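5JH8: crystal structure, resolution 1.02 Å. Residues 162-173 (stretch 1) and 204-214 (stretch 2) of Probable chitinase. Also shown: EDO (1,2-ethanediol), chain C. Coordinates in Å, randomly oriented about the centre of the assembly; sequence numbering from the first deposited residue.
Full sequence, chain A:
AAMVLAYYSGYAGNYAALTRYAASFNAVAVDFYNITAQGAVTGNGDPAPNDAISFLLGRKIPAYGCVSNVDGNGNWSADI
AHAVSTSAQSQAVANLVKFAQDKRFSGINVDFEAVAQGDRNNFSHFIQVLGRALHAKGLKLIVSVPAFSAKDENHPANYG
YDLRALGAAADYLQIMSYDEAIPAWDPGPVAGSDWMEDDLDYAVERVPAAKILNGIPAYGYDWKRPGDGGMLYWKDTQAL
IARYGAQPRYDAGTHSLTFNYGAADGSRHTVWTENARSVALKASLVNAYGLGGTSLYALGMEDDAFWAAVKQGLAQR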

# COMPACT_ATOMS: atom_id res chain seq x y z
N ASP A 162 5.00 -14.08 -7.16
CA ASP A 162 4.78 -15.44 -6.67
C ASP A 162 4.64 -15.31 -5.15
O ASP A 162 5.63 -15.25 -4.43
CB ASP A 162 5.99 -16.29 -7.05
CG ASP A 162 5.91 -17.73 -6.57
OD1 ASP A 162 5.09 -18.06 -5.68
OD2 ASP A 162 6.69 -18.54 -7.11
N LEU A 163 3.40 -15.21 -4.67
CA LEU A 163 3.20 -14.92 -3.25
C LEU A 163 3.81 -16.00 -2.37
O LEU A 163 4.36 -15.71 -1.30
CB LEU A 163 1.72 -14.76 -2.91
CG LEU A 163 1.16 -13.34 -3.03
CD1 LEU A 163 1.21 -12.80 -4.43
CD2 LEU A 163 -0.26 -13.29 -2.50
N ARG A 164 3.66 -17.26 -2.76
CA ARG A 164 4.25 -18.33 -1.96
C ARG A 164 5.74 -18.11 -1.74
O ARG A 164 6.24 -18.19 -0.61
CB ARG A 164 3.98 -19.69 -2.61
CG ARG A 164 4.25 -20.88 -1.71
CD ARG A 164 3.83 -22.21 -2.37
NE ARG A 164 2.38 -22.42 -2.38
CZ ARG A 164 1.69 -22.98 -1.39
NH1 ARG A 164 2.30 -23.41 -0.29
NH2 ARG A 164 0.38 -23.11 -1.50
N ALA A 165 6.48 -17.81 -2.82
CA ALA A 165 7.92 -17.61 -2.71
C ALA A 165 8.24 -16.33 -1.94
O ALA A 165 9.12 -16.30 -1.07
CB ALA A 165 8.57 -17.58 -4.09
N LEU A 166 7.54 -15.25 -2.26
CA LEU A 166 7.84 -13.97 -1.63
C LEU A 166 7.54 -14.03 -0.14
O LEU A 166 8.30 -13.50 0.68
CB LEU A 166 7.00 -12.87 -2.30
CG LEU A 166 7.29 -12.59 -3.79
CD1 LEU A 166 6.25 -11.66 -4.42
CD2 LEU A 166 8.68 -12.00 -3.95
N GLY A 167 6.42 -14.64 0.21
CA GLY A 167 6.02 -14.71 1.60
C GLY A 167 6.92 -15.58 2.44
O GLY A 167 7.03 -15.35 3.64
N ALA A 168 7.54 -16.59 1.84
CA ALA A 168 8.48 -17.41 2.59
C ALA A 168 9.75 -16.65 2.94
O ALA A 168 10.40 -16.95 3.95
CB ALA A 168 8.82 -18.67 1.81
N ALA A 169 10.10 -15.64 2.16
CA ALA A 169 11.34 -14.90 2.35
C ALA A 169 11.17 -13.64 3.19
O ALA A 169 12.06 -13.28 3.95
CB ALA A 169 11.90 -14.50 0.98
N ALA A 170 10.05 -12.96 3.05
CA ALA A 170 9.85 -11.68 3.71
C ALA A 170 9.22 -11.87 5.09
O ALA A 170 8.66 -12.91 5.41
CB ALA A 170 8.94 -10.83 2.84
N ASP A 171 9.37 -10.84 5.93
CA ASP A 171 8.65 -10.80 7.20
C ASP A 171 7.17 -10.52 6.99
O ASP A 171 6.32 -11.09 7.70
CB ASP A 171 9.27 -9.77 8.13
CG ASP A 171 10.67 -10.12 8.49
OD1 ASP A 171 10.82 -10.89 9.45
OD2 ASP A 171 11.59 -9.70 7.77
N TYR A 172 6.84 -9.66 6.02
CA TYR A 172 5.46 -9.35 5.69
C TYR A 172 5.34 -9.12 4.20
O TYR A 172 6.24 -8.56 3.57
CB TYR A 172 4.99 -8.07 6.36
CG TYR A 172 4.99 -8.09 7.86
CD1 TYR A 172 3.89 -8.57 8.57
CD2 TYR A 172 6.09 -7.61 8.59
CE1 TYR A 172 3.87 -8.58 9.95
CE2 TYR A 172 6.08 -7.62 9.95
CZ TYR A 172 4.96 -8.10 10.64
OH TYR A 172 4.97 -8.09 12.02
N LEU A 173 4.19 -9.52 3.65
CA LEU A 173 3.71 -9.00 2.38
C LEU A 173 2.66 -7.95 2.68
O LEU A 173 1.70 -8.20 3.43
CB LEU A 173 3.09 -10.07 1.48
CG LEU A 173 3.98 -11.27 1.19
CD1 LEU A 173 3.34 -12.17 0.17
CD2 LEU A 173 5.37 -10.85 0.70
C1 EDO C . 0.14 -20.90 -7.82
O1 EDO C . -0.98 -20.40 -7.08
C2 EDO C . 1.35 -21.05 -6.91
O2 EDO C . 1.07 -20.46 -5.64
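Stretch 2, residues 204-214: VERVPAAKILN

Stretch 2 runs alongside stretch 1 in the same direction, as the CA register shows: Arg164 CA lies 4.8 Å from Arg206 CA, Gly167 CA 5.3 Å from Val207 CA, and Leu173 CA 5.1 Å from Ile212 CA. Helical residues at Val204 lead through an extended Val207 (phi/psi -140/138) and a 3-10 segment, 209-211, into a strand from Ile212.

Backbone pairing defines the strand end. Leu173 N donates to Lys211 O (2.8 Å, 156°) and Leu213 N to Leu173 O (2.9 Å, 174°), so Leu173 bonds to the residues flanking Ile212, the signature of a parallel bridge. A CA-H...O contact from Tyr172 CA to Lys211 O (3.0 Å) adds to it.

Lys211 closes the helix end: its NZ donates to Gly167 O and to Ala170 O, each at 2.9 Å, meeting carbonyls where the helix of stretch 1 terminates.

Apolar packing centres on Val207, whose CG2 lies 4.2 Å from Leu163 CB and 4.0 Å from Leu173 CD1. Gly167 leaves it room, since an ideal CB there would fall 2.6 Å from Val207 CG2. Further along, Tyr172 CD1 meets Leu213 CD2 at 3.7 Å.

At the polar margin, Arg206 CA covers one face of the Arg164 guanidinium, and water 1 donates to Arg164 O (2.7 Å) and Arg206 O (2.8 Å).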

# COMPACT_ATOMS: atom_id res chain seq x y z
N VAL A 204 -3.47 -16.17 2.11
CA VAL A 204 -3.22 -16.95 3.33
C VAL A 204 -3.13 -18.44 3.05
O VAL A 204 -2.58 -19.19 3.88
CB VAL A 204 -4.19 -16.64 4.49
CG1 VAL A 204 -4.22 -15.15 4.81
CG2 VAL A 204 -5.58 -17.15 4.19
N GLU A 205 -3.63 -18.90 1.91
CA GLU A 205 -3.36 -20.27 1.52
C GLU A 205 -1.88 -20.46 1.19
O GLU A 205 -1.33 -21.55 1.38
CB GLU A 205 -4.21 -20.63 0.31
CG GLU A 205 -3.99 -22.05 -0.19
CD GLU A 205 -4.95 -22.42 -1.31
OE1 GLU A 205 -6.14 -22.07 -1.23
OE2 GLU A 205 -4.51 -23.07 -2.29
N ARG A 206 -1.24 -19.40 0.69
CA ARG A 206 0.11 -19.47 0.14
C ARG A 206 1.18 -18.94 1.08
O ARG A 206 2.36 -19.27 0.89
CB ARG A 206 0.15 -18.69 -1.18
CG ARG A 206 -0.55 -19.47 -2.30
CD ARG A 206 -1.02 -18.61 -3.45
NE ARG A 206 -1.73 -19.42 -4.44
CZ ARG A 206 -2.99 -19.82 -4.32
NH1 ARG A 206 -3.72 -19.48 -3.27
NH2 ARG A 206 -3.53 -20.57 -5.28
N VAL A 207 0.78 -18.17 2.09
CA VAL A 207 1.67 -17.43 2.98
C VAL A 207 1.09 -17.55 4.38
O VAL A 207 -0.12 -17.40 4.55
CB VAL A 207 1.74 -15.95 2.58
CG1 VAL A 207 2.70 -15.22 3.49
CG2 VAL A 207 2.16 -15.83 1.14
N PRO A 208 1.90 -17.77 5.42
CA PRO A 208 1.34 -17.76 6.77
C PRO A 208 0.62 -16.44 7.01
O PRO A 208 1.15 -15.37 6.73
CB PRO A 208 2.57 -17.90 7.66
CG PRO A 208 3.58 -18.57 6.81
CD PRO A 208 3.35 -18.02 5.43
N ALA A 209 -0.59 -16.53 7.56
CA ALA A 209 -1.41 -15.33 7.67
C ALA A 209 -0.73 -14.25 8.50
O ALA A 209 -0.90 -13.06 8.22
CB ALA A 209 -2.77 -15.67 8.27
N ALA A 210 0.08 -14.64 9.50
CA ALA A 210 0.75 -13.66 10.34
C ALA A 210 1.76 -12.83 9.57
O ALA A 210 2.20 -11.79 10.08
CB ALA A 210 1.43 -14.36 11.51
N LYS A 211 2.13 -13.24 8.36
CA LYS A 211 3.03 -12.47 7.51
C LYS A 211 2.29 -11.63 6.48
O LYS A 211 2.94 -11.06 5.60
CB LYS A 211 3.99 -13.41 6.79
CG LYS A 211 4.92 -14.19 7.68
CD LYS A 211 5.84 -15.00 6.79
CE LYS A 211 7.24 -14.98 7.29
NZ LYS A 211 8.15 -15.62 6.33
N ILE A 212 0.97 -11.58 6.54
CA ILE A 212 0.18 -10.79 5.61
C ILE A 212 -0.34 -9.55 6.30
O ILE A 212 -0.87 -9.62 7.41
CB ILE A 212 -0.97 -11.63 5.04
CG1 ILE A 212 -0.45 -12.83 4.24
CG2 ILE A 212 -1.95 -10.77 4.24
CD1 ILE A 212 0.34 -12.49 3.02
N LEU A 213 -0.22 -8.41 5.62
CA LEU A 213 -0.94 -7.19 5.96
C LEU A 213 -1.95 -6.94 4.85
O LEU A 213 -1.59 -7.01 3.67
CB LEU A 213 0.00 -5.98 6.04
CG LEU A 213 1.27 -6.13 6.85
CD1 LEU A 213 2.14 -4.93 6.63
CD2 LEU A 213 0.96 -6.31 8.34
N ASN A 214 -3.22 -6.66 5.19
CA ASN A 214 -4.11 -6.12 4.18
C ASN A 214 -3.85 -4.63 4.02
O ASN A 214 -3.01 -4.04 4.71
CB ASN A 214 -5.57 -6.50 4.43
CG ASN A 214 -6.18 -5.80 5.61
OD1 ASN A 214 -5.50 -5.40 6.54
ND2 ASN A 214 -7.52 -5.66 5.58
O HOH W 1 4.92 -18.66 1.72
O HOH W 2 -1.42 -24.19 0.78
O HOH W 3 -1.99 -23.22 -3.42